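Local coordinates for protein dodecin (Thermus thermophilus, PDB 2UX9) that binds and sequesters flavins such as FMN and FAD, can also bind coenzyme A, and may serve as their store, as a hollow sphere of twelve subunits, at residues V8-T13 with L60-A65; F39-I44 with Y56-E61. The protein carries 1 engineered substitution. All blocks are in the same frame, centred on the assembly; numbering follows the deposited sequence.

Contact 1 of 2, residues V8-T13 with L60-A65; sequences VELVGT and LEVGFA. Engineered in segment 60-65: Ala-65 (natural residue Arg). With COA (coenzyme A), chain V.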
loop_
_atom_site.group_PDB
_atom_site.type_symbol
_atom_site.label_atom_id
_atom_site.label_comp_id
_atom_site.label_asym_id
_atom_site.label_seq_id
_atom_site.Cartn_x
_atom_site.Cartn_y
_atom_site.Cartn_z
ATOM N N VAL C 8 5.359 6.510 -19.013
ATOM C CA VAL C 8 5.721 5.155 -19.432
ATOM C C VAL C 8 6.670 4.519 -18.428
ATOM O O VAL C 8 7.478 5.202 -17.811
ATOM C CB VAL C 8 6.343 5.119 -20.834
ATOM C CG1 VAL C 8 5.350 5.614 -21.866
ATOM C CG2 VAL C 8 7.625 5.917 -20.877
ATOM N N GLU C 9 6.567 3.207 -18.280
ATOM C CA GLU C 9 7.362 2.457 -17.324
ATOM C C GLU C 9 8.537 1.757 -18.006
ATOM O O GLU C 9 8.351 0.933 -18.907
ATOM C CB GLU C 9 6.489 1.448 -16.606
ATOM C CG GLU C 9 7.113 0.872 -15.355
ATOM C CD GLU C 9 6.173 -0.053 -14.612
ATOM O OE1 GLU C 9 5.058 -0.309 -15.107
ATOM O OE2 GLU C 9 6.554 -0.529 -13.545
ATOM N N LEU C 10 9.742 2.112 -17.580
ATOM C CA LEU C 10 10.982 1.563 -18.108
ATOM C C LEU C 10 11.749 0.900 -16.987
ATOM O O LEU C 10 11.528 1.199 -15.797
ATOM C CB LEU C 10 11.845 2.670 -18.711
ATOM C CG LEU C 10 11.180 3.484 -19.814
ATOM C CD1 LEU C 10 12.087 4.615 -20.293
ATOM C CD2 LEU C 10 10.741 2.620 -20.983
ATOM N N VAL C 11 12.653 0.009 -17.361
ATOM C CA VAL C 11 13.622 -0.535 -16.431
ATOM C C VAL C 11 15.007 -0.266 -16.983
ATOM O O VAL C 11 15.377 -0.790 -18.039
ATOM C CB VAL C 11 13.445 -2.034 -16.203
ATOM C CG1 VAL C 11 14.362 -2.493 -15.058
ATOM C CG2 VAL C 11 11.974 -2.397 -15.930
ATOM N N GLY C 12 15.759 0.585 -16.296
ATOM C CA GLY C 12 17.143 0.814 -16.639
ATOM C C GLY C 12 18.004 -0.176 -15.899
ATOM O O GLY C 12 17.724 -0.527 -14.749
ATOM N N THR C 13 19.066 -0.635 -16.539
ATOM C CA THR C 13 20.000 -1.530 -15.871
ATOM C C THR C 13 21.435 -1.049 -16.024
ATOM O O THR C 13 21.785 -0.386 -17.005
ATOM C CB THR C 13 19.900 -2.975 -16.384
ATOM O OG1 THR C 13 20.527 -3.109 -17.668
ATOM C CG2 THR C 13 18.459 -3.414 -16.471
ATOM N N LEU C 60 11.321 2.500 -13.291
ATOM C CA LEU C 60 10.882 3.865 -13.118
ATOM C C LEU C 60 9.804 4.265 -14.098
ATOM O O LEU C 60 9.706 3.728 -15.198
ATOM C CB LEU C 60 12.065 4.840 -13.151
ATOM C CG LEU C 60 12.870 4.969 -14.442
ATOM C CD1 LEU C 60 13.938 6.065 -14.339
ATOM C CD2 LEU C 60 13.524 3.664 -14.848
ATOM N N GLU C 61 8.963 5.182 -13.660
ATOM C CA GLU C 61 7.997 5.864 -14.515
ATOM C C GLU C 61 8.641 7.130 -15.041
ATOM O O GLU C 61 9.295 7.846 -14.276
ATOM C CB GLU C 61 6.759 6.248 -13.709
ATOM C CG GLU C 61 5.974 5.066 -13.152
ATOM C CD GLU C 61 5.051 4.437 -14.172
ATOM O OE1 GLU C 61 4.446 3.398 -13.852
ATOM O OE2 GLU C 61 4.924 4.978 -15.291
ATOM N N VAL C 62 8.451 7.407 -16.321
ATOM C CA VAL C 62 8.993 8.601 -16.933
ATOM C C VAL C 62 7.810 9.388 -17.493
ATOM O O VAL C 62 7.008 8.846 -18.266
ATOM C CB VAL C 62 9.992 8.222 -18.031
ATOM C CG1 VAL C 62 10.516 9.439 -18.691
ATOM C CG2 VAL C 62 11.147 7.379 -17.429
ATOM N N GLY C 63 7.689 10.650 -17.087
ATOM C CA GLY C 63 6.616 11.531 -17.523
ATOM C C GLY C 63 7.092 12.531 -18.555
ATOM O O GLY C 63 8.144 13.167 -18.385
ATOM N N PHE C 64 6.312 12.688 -19.614
ATOM C CA PHE C 64 6.637 13.620 -20.683
ATOM C C PHE C 64 5.396 14.350 -21.188
ATOM O O PHE C 64 4.297 13.811 -21.180
ATOM C CB PHE C 64 7.416 12.937 -21.835
ATOM C CG PHE C 64 6.691 11.808 -22.524
ATOM C CD1 PHE C 64 6.098 12.002 -23.751
ATOM C CD2 PHE C 64 6.671 10.530 -21.985
ATOM C CE1 PHE C 64 5.470 10.956 -24.424
ATOM C CE2 PHE C 64 6.036 9.498 -22.647
ATOM C CZ PHE C 64 5.444 9.713 -23.861
ATOM N N ALA C 65 5.576 15.596 -21.598
ATOM C CA ALA C 65 4.459 16.406 -22.090
ATOM C C ALA C 65 4.120 16.020 -23.521
ATOM O O ALA C 65 5.006 15.942 -24.370
ATOM C CB ALA C 65 4.809 17.891 -22.016
HETATM N N1A COA V . -6.669 -1.167 -30.726
HETATM C C2A COA V . -5.596 -1.307 -31.586
HETATM N N3A COA V . -5.044 -0.193 -32.181
HETATM C C4A COA V . -5.572 1.027 -31.916
HETATM C C5A COA V . -6.645 1.179 -31.053
HETATM C C6A COA V . -7.205 0.070 -30.444
HETATM N N6A COA V . -8.310 0.192 -29.704
HETATM N N7A COA V . -6.931 2.490 -30.978
HETATM C C8A COA V . -6.087 3.167 -31.777
HETATM N N9A COA V . -5.233 2.269 -32.355
HETATM C C1B COA V . -3.999 2.590 -33.082
HETATM C C2B COA V . -4.297 3.510 -34.256
HETATM O O2B COA V . -4.026 2.851 -35.469
HETATM C C3B COA V . -3.405 4.714 -34.055
HETATM O O3B COA V . -2.652 5.016 -35.204
HETATM C C4B COA V . -2.498 4.345 -32.893
HETATM O O4B COA V . -3.094 3.254 -32.224
HETATM C C5B COA V . -2.328 5.504 -31.928
HETATM O O5B COA V . -1.329 5.174 -30.990
HETATM P P1A COA V . 0.196 5.636 -31.217
HETATM O O1A COA V . 0.685 5.114 -32.550
HETATM O O2A COA V . 1.084 5.098 -30.119
HETATM O O3A COA V . 0.187 7.259 -31.273
HETATM P P2A COA V . -0.476 8.246 -30.172
HETATM O O4A COA V . -0.593 9.643 -30.732
HETATM O O5A COA V . -1.806 7.723 -29.685
HETATM O O6A COA V . 0.576 8.293 -28.963
HETATM C CBP COA V . 2.733 8.418 -27.991
HETATM C CCP COA V . 1.863 8.825 -29.172
HETATM C CDP COA V . 4.149 8.935 -28.201
HETATM C CEP COA V . 2.146 9.057 -26.736
HETATM C CAP COA V . 2.725 6.895 -27.832
HETATM O OAP COA V . 2.948 6.245 -29.061
HETATM C C9P COA V . 3.747 6.473 -26.821
HETATM O O9P COA V . 3.388 6.447 -25.474
HETATM N N8P COA V . 4.972 6.148 -27.219
HETATM C C7P COA V . 6.028 5.961 -26.235
HETATM C C6P COA V . 6.496 4.519 -26.218
HETATM C C5P COA V . 7.726 4.364 -25.357
HETATM O O5P COA V . 7.566 3.997 -24.207
HETATM N N4P COA V . 8.924 4.628 -25.872
HETATM C C3P COA V . 10.118 3.931 -25.399
HETATM C C2P COA V . 11.033 4.853 -24.605
HETATM S S1P COA V . 12.491 4.015 -23.932
#
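The ring of Phe-64 is met at its edge, near the ring plane, by two partners: CG1 of Val-8 and O9P of coenzyme A. Val-8 CG1 comes to 4.0 Å from Phe-64 CE2, and the two side chains cross at about a right angle. Lys-6 and Leu-36 also touch this phenylalanine. The carboxylates of Glu-9 and Glu-61 are the other flat groups. Their planes are 26° apart. Glu-9 OE1 lies 4.0 Å from Glu-61 OE1. The extended Glu-9 chain meets the bent Glu-61, chi2 -81°, in one of its two conformers. These like charges would probably repel; Glu-9 OE2 is held by a salt bridge to Lys-7 of the second subunit.

Four backbone bonds zip the strands. Val-8 and Val-62 exchange two; Leu-10 and Leu-60 exchange two more, Leu-60 N to Leu-10 O being nearly linear (2.8 Å, 171°). Leu-60 takes the crowded first torsion, which brings CD2 to 3.3 Å from Leu-10 O. Leu-10 CD1 meets Val-62 CG2 at 4.1 Å. Helix 18-32 packs on this face. Coenzyme A lies against the methyls of Val-8 and Leu-10: Val-8 CG1 is 3.6 Å from O5P, and Leu-10 CD2 is 3.7 Å from the thiol S1P. An alanine at Val-8 lacks both methyls and would probably loosen the packing between the Phe-64 edge and coenzyme A, keeping only the approach of CB to O5P. This is antiparallel pairing of the first and last strands of the dodecin fold, whose surface here lines the coenzyme A pocket.

Contact 2 of 2, residues F39-I44 with Y56-E61; sequences FEVKEI and YQVVLE. With FMN (flavin mononucleotide), chain H; FMN (flavin mononucleotide), chain B.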
loop_
_atom_site.group_PDB
_atom_site.type_symbol
_atom_site.label_atom_id
_atom_site.label_comp_id
_atom_site.label_asym_id
_atom_site.label_seq_id
_atom_site.Cartn_x
_atom_site.Cartn_y
_atom_site.Cartn_z
ATOM N N PHE C 39 10.825 11.804 -13.484
ATOM C CA PHE C 39 10.770 10.372 -13.275
ATOM C C PHE C 39 10.441 10.058 -11.829
ATOM O O PHE C 39 10.611 10.887 -10.940
ATOM C CB PHE C 39 12.062 9.662 -13.715
ATOM C CG PHE C 39 13.275 10.033 -12.904
ATOM C CD1 PHE C 39 13.639 9.312 -11.774
ATOM C CD2 PHE C 39 14.058 11.104 -13.273
ATOM C CE1 PHE C 39 14.753 9.659 -11.033
ATOM C CE2 PHE C 39 15.174 11.446 -12.544
ATOM C CZ PHE C 39 15.517 10.726 -11.415
ATOM N N GLU C 40 9.926 8.853 -11.632
ATOM C CA GLU C 40 9.552 8.323 -10.328
ATOM C C GLU C 40 10.113 6.919 -10.248
ATOM O O GLU C 40 9.753 6.073 -11.066
ATOM C CB GLU C 40 8.025 8.250 -10.192
ATOM C CG GLU C 40 7.301 9.574 -10.362
ATOM C CD GLU C 40 5.812 9.424 -10.673
ATOM O OE1 GLU C 40 5.273 8.286 -10.694
ATOM O OE2 GLU C 40 5.160 10.449 -10.903
ATOM N N VAL C 41 10.970 6.638 -9.276
ATOM C CA VAL C 41 11.449 5.275 -9.071
ATOM C C VAL C 41 10.348 4.444 -8.403
ATOM O O VAL C 41 9.832 4.803 -7.343
ATOM C CB VAL C 41 12.724 5.240 -8.226
ATOM C CG1 VAL C 41 13.131 3.807 -7.907
ATOM C CG2 VAL C 41 13.847 5.976 -8.957
ATOM N N LYS C 42 9.987 3.330 -9.031
ATOM C CA LYS C 42 8.962 2.437 -8.496
ATOM C C LYS C 42 9.554 1.294 -7.696
ATOM O O LYS C 42 9.006 0.912 -6.658
ATOM C CB LYS C 42 8.127 1.866 -9.639
ATOM C CG LYS C 42 7.303 2.916 -10.373
ATOM C CD LYS C 42 6.271 3.621 -9.491
ATOM C CE LYS C 42 5.201 2.669 -8.982
ATOM N NZ LYS C 42 4.052 3.371 -8.346
ATOM N N GLU C 43 10.643 0.724 -8.199
ATOM C CA GLU C 43 11.325 -0.407 -7.575
ATOM C C GLU C 43 12.804 -0.359 -7.852
ATOM O O GLU C 43 13.205 0.068 -8.917
ATOM C CB GLU C 43 10.891 -1.736 -8.209
ATOM C CG GLU C 43 9.450 -2.005 -8.324
ATOM C CD GLU C 43 9.230 -3.437 -8.706
ATOM O OE1 GLU C 43 9.787 -4.307 -8.004
ATOM O OE2 GLU C 43 8.525 -3.658 -9.696
ATOM N N ILE C 44 13.599 -0.895 -6.928
ATOM C CA ILE C 44 15.003 -1.216 -7.163
ATOM C C ILE C 44 15.170 -2.714 -6.928
ATOM O O ILE C 44 14.828 -3.223 -5.875
ATOM C CB ILE C 44 15.941 -0.418 -6.230
ATOM C CG1 ILE C 44 15.787 1.088 -6.475
ATOM C CG2 ILE C 44 17.391 -0.858 -6.419
ATOM C CD1 ILE C 44 16.420 1.932 -5.368
ATOM N N TYR C 56 22.233 -3.945 -11.457
ATOM C CA TYR C 56 21.221 -3.130 -10.778
ATOM C C TYR C 56 20.115 -2.889 -11.785
ATOM O O TYR C 56 20.387 -2.625 -12.954
ATOM C CB TYR C 56 21.788 -1.775 -10.341
ATOM C CG TYR C 56 22.857 -1.872 -9.279
ATOM C CD1 TYR C 56 22.517 -1.960 -7.935
ATOM C CD2 TYR C 56 24.199 -1.899 -9.614
ATOM C CE1 TYR C 56 23.475 -2.053 -6.961
ATOM C CE2 TYR C 56 25.180 -1.998 -8.630
ATOM C CZ TYR C 56 24.800 -2.072 -7.306
ATOM O OH TYR C 56 25.737 -2.192 -6.312
ATOM N N GLN C 57 18.865 -2.993 -11.338
ATOM C CA GLN C 57 17.703 -2.815 -12.195
ATOM C C GLN C 57 16.755 -1.832 -11.524
ATOM O O GLN C 57 16.231 -2.118 -10.447
ATOM C CB GLN C 57 17.011 -4.163 -12.414
ATOM C CG GLN C 57 17.905 -5.214 -13.080
ATOM C CD GLN C 57 17.310 -6.603 -13.059
ATOM O OE1 GLN C 57 16.514 -6.914 -12.180
ATOM N NE2 GLN C 57 17.699 -7.453 -14.021
ATOM N N VAL C 58 16.562 -0.665 -12.123
ATOM C CA VAL C 58 15.730 0.358 -11.514
ATOM C C VAL C 58 14.492 0.527 -12.377
ATOM O O VAL C 58 14.594 0.864 -13.558
ATOM C CB VAL C 58 16.487 1.667 -11.370
ATOM C CG1 VAL C 58 15.586 2.722 -10.755
ATOM C CG2 VAL C 58 17.725 1.454 -10.512
ATOM N N VAL C 59 13.336 0.240 -11.791
ATOM C CA VAL C 59 12.060 0.342 -12.465
ATOM C C VAL C 59 11.566 1.746 -12.224
ATOM O O VAL C 59 11.435 2.158 -11.078
ATOM C CB VAL C 59 11.047 -0.661 -11.897
ATOM C CG1 VAL C 59 9.700 -0.565 -12.660
ATOM C CG2 VAL C 59 11.619 -2.088 -11.921
ATOM N N LEU C 60 11.321 2.500 -13.291
ATOM C CA LEU C 60 10.882 3.865 -13.118
ATOM C C LEU C 60 9.804 4.265 -14.098
ATOM O O LEU C 60 9.706 3.728 -15.198
ATOM C CB LEU C 60 12.065 4.840 -13.151
ATOM C CG LEU C 60 12.870 4.969 -14.442
ATOM C CD1 LEU C 60 13.938 6.065 -14.339
ATOM C CD2 LEU C 60 13.524 3.664 -14.848
ATOM N N GLU C 61 8.963 5.182 -13.660
ATOM C CA GLU C 61 7.997 5.864 -14.515
ATOM C C GLU C 61 8.641 7.130 -15.041
ATOM O O GLU C 61 9.295 7.846 -14.276
ATOM C CB GLU C 61 6.759 6.248 -13.709
ATOM C CG GLU C 61 5.974 5.066 -13.152
ATOM C CD GLU C 61 5.051 4.437 -14.172
ATOM O OE1 GLU C 61 4.446 3.398 -13.852
ATOM O OE2 GLU C 61 4.924 4.978 -15.291
HETATM N N1 FMN H . 15.700 -11.792 -12.600
HETATM C C2 FMN H . 16.092 -10.502 -12.792
HETATM O O2 FMN H . 16.958 -10.276 -13.621
HETATM N N3 FMN H . 15.495 -9.475 -12.088
HETATM C C4 FMN H . 14.494 -9.738 -11.177
HETATM O O4 FMN H . 14.278 -8.892 -10.306
HETATM C C4A FMN H . 14.085 -11.051 -10.996
HETATM N N5 FMN H . 13.055 -11.338 -10.130
HETATM C C5A FMN H . 12.644 -12.637 -9.940
HETATM C C6 FMN H . 11.608 -12.895 -9.046
HETATM C C7 FMN H . 11.177 -14.202 -8.830
HETATM C C7M FMN H . 9.936 -14.428 -8.020
HETATM C C8 FMN H . 11.801 -15.248 -9.516
HETATM C C8M FMN H . 11.441 -16.682 -9.251
HETATM C C9 FMN H . 12.823 -14.986 -10.417
HETATM C C9A FMN H . 13.259 -13.679 -10.632
HETATM N N10 FMN H . 14.301 -13.390 -11.522
HETATM C C10 FMN H . 14.687 -12.076 -11.711
HETATM C "C1'" FMN H . 15.069 -14.489 -12.226
HETATM C "C2'" FMN H . 16.038 -15.193 -11.276
HETATM O "O2'" FMN H . 17.042 -14.294 -10.856
HETATM C "C3'" FMN H . 16.713 -16.411 -11.910
HETATM O "O3'" FMN H . 17.474 -16.015 -13.032
HETATM C "C4'" FMN H . 15.717 -17.487 -12.328
HETATM O "O4'" FMN H . 14.775 -17.703 -11.299
HETATM C "C5'" FMN H . 16.427 -18.800 -12.638
HETATM O "O5'" FMN H . 17.146 -19.179 -11.483
HETATM P P FMN H . 17.896 -20.589 -11.405
HETATM O O1P FMN H . 18.677 -20.589 -10.109
HETATM O O2P FMN H . 16.892 -21.720 -11.402
HETATM O O3P FMN H . 18.832 -20.725 -12.583
HETATM N N1 FMN B . 12.658 -13.380 -14.320
HETATM C C2 FMN B . 11.842 -14.293 -13.725
HETATM O O2 FMN B . 12.056 -15.478 -13.921
HETATM N N3 FMN B . 10.819 -13.883 -12.892
HETATM C C4 FMN B . 10.607 -12.542 -12.650
HETATM O O4 FMN B . 9.489 -12.205 -12.255
HETATM C C4A FMN B . 11.450 -11.615 -13.244
HETATM N N5 FMN B . 11.293 -10.273 -12.982
HETATM C C5A FMN B . 12.122 -9.345 -13.569
HETATM C C6 FMN B . 11.926 -7.994 -13.294
HETATM C C7 FMN B . 12.746 -7.034 -13.880
HETATM C C7M FMN B . 12.642 -5.613 -13.412
HETATM C C8 FMN B . 13.762 -7.442 -14.750
HETATM C C8M FMN B . 14.613 -6.445 -15.481
HETATM C C9 FMN B . 13.963 -8.791 -15.010
HETATM C C9A FMN B . 13.140 -9.753 -14.427
HETATM N N10 FMN B . 13.310 -11.119 -14.689
HETATM C C10 FMN B . 12.478 -12.037 -14.076
HETATM C "C1'" FMN B . 14.337 -11.613 -15.688
HETATM C "C2'" FMN B . 13.882 -11.365 -17.127
HETATM O "O2'" FMN B . 12.735 -12.137 -17.411
HETATM C "C3'" FMN B . 14.961 -11.704 -18.157
HETATM O "O3'" FMN B . 15.296 -13.074 -18.076
HETATM C "C4'" FMN B . 16.223 -10.864 -17.991
HETATM O "O4'" FMN B . 15.879 -9.507 -17.800
HETATM C "C5'" FMN B . 17.126 -10.982 -19.212
HETATM O "O5'" FMN B . 16.376 -10.576 -20.339
HETATM P P FMN B . 17.059 -10.439 -21.778
HETATM O O1P FMN B . 15.944 -10.142 -22.755
HETATM O O2P FMN B . 18.061 -9.306 -21.779
HETATM O O3P FMN B . 17.742 -11.739 -22.136
#
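Backbone hydrogen bonds come first. Glu-40 and Glu-61 form a hydrogen-bonded antiparallel pair with two bonds. Further on, Val-59 O takes two donors: Lys-42 N at 2.8 Å and, weakly, Glu-43 N at 3.3 Å. Val-59 N returns a bond to Glu-43 O. Lys-42 and Glu-43 thus both face Val-59, a classic beta bulge, and Lys-42 has the helical psi of -42° that goes with it.

Apolar contacts lie on both faces. On the face turned to helix 18-32, Val-41 CG1 meets Val-58 CG1 at 3.9 Å, and Ile-44 packs loosely on Val-58. Leu-60 CD1 touches Phe-39 CB and CD1. On the other face, Glu-43 and Val-59 lie side by side, with Glu-43 CB 3.8 Å from Val-59 CG2. The methylenes of Lys-42, bent at chi2 and chi3, cross those of Glu-61, CG to CG 3.8 Å.

Charged ends look elsewhere. Glu-40 OE1 makes a salt bridge to Lys-7 and its OE2 accepts from Trp-38 NE1. Glu-43 OE1 is bridged to Arg-45.

Within the two segments, Gln-57 makes the hydrogen bonds to FMN; Arg-45, and Lys-3 and Tyr-5 of neighbouring subunits, add others. The Gln-57 amide grips one FMN (chain H) twice: OE1 accepts from flavin N3 at 2.8 Å (167°), and NE2 donates to flavin O2 at 2.9 Å. The second FMN (chain B) lays its methyl C8M beside NE2, and C7M is 4.0 Å from Val-59 CG2. Setting an acceptor against N3-H and a donor against O2 is consistent with recognition of the flavin's pyrimidine edge, and the two bonds fix how the amide is turned.

Overall arrangement
Contact 1 and contact 2 are neighbours in one antiparallel sheet, their centres about 8 Å apart. Strand 52-65 is the middle strand, between 4-14 and 36-49. Leu-60 and Glu-61 belong to both contacts. A probable hydrogen bond from Val-58 N to Gly-12 O, 2.9 Å, ties contact 2 to contact 1, and Glu-9 OE2 packs 3.3 Å from Val-59 CG1. Coenzyme A meets the Phe-64 end of the middle strand and the FMN held by Gln-57 lies at the other; the engineered Ala-65 (Arg in nature), beside Phe-64, also belongs to an FMN pocket. Val-11 of contact 1 also touches an FMN. Both contacts reach the second subunit, and neighbouring chains extend the sheet.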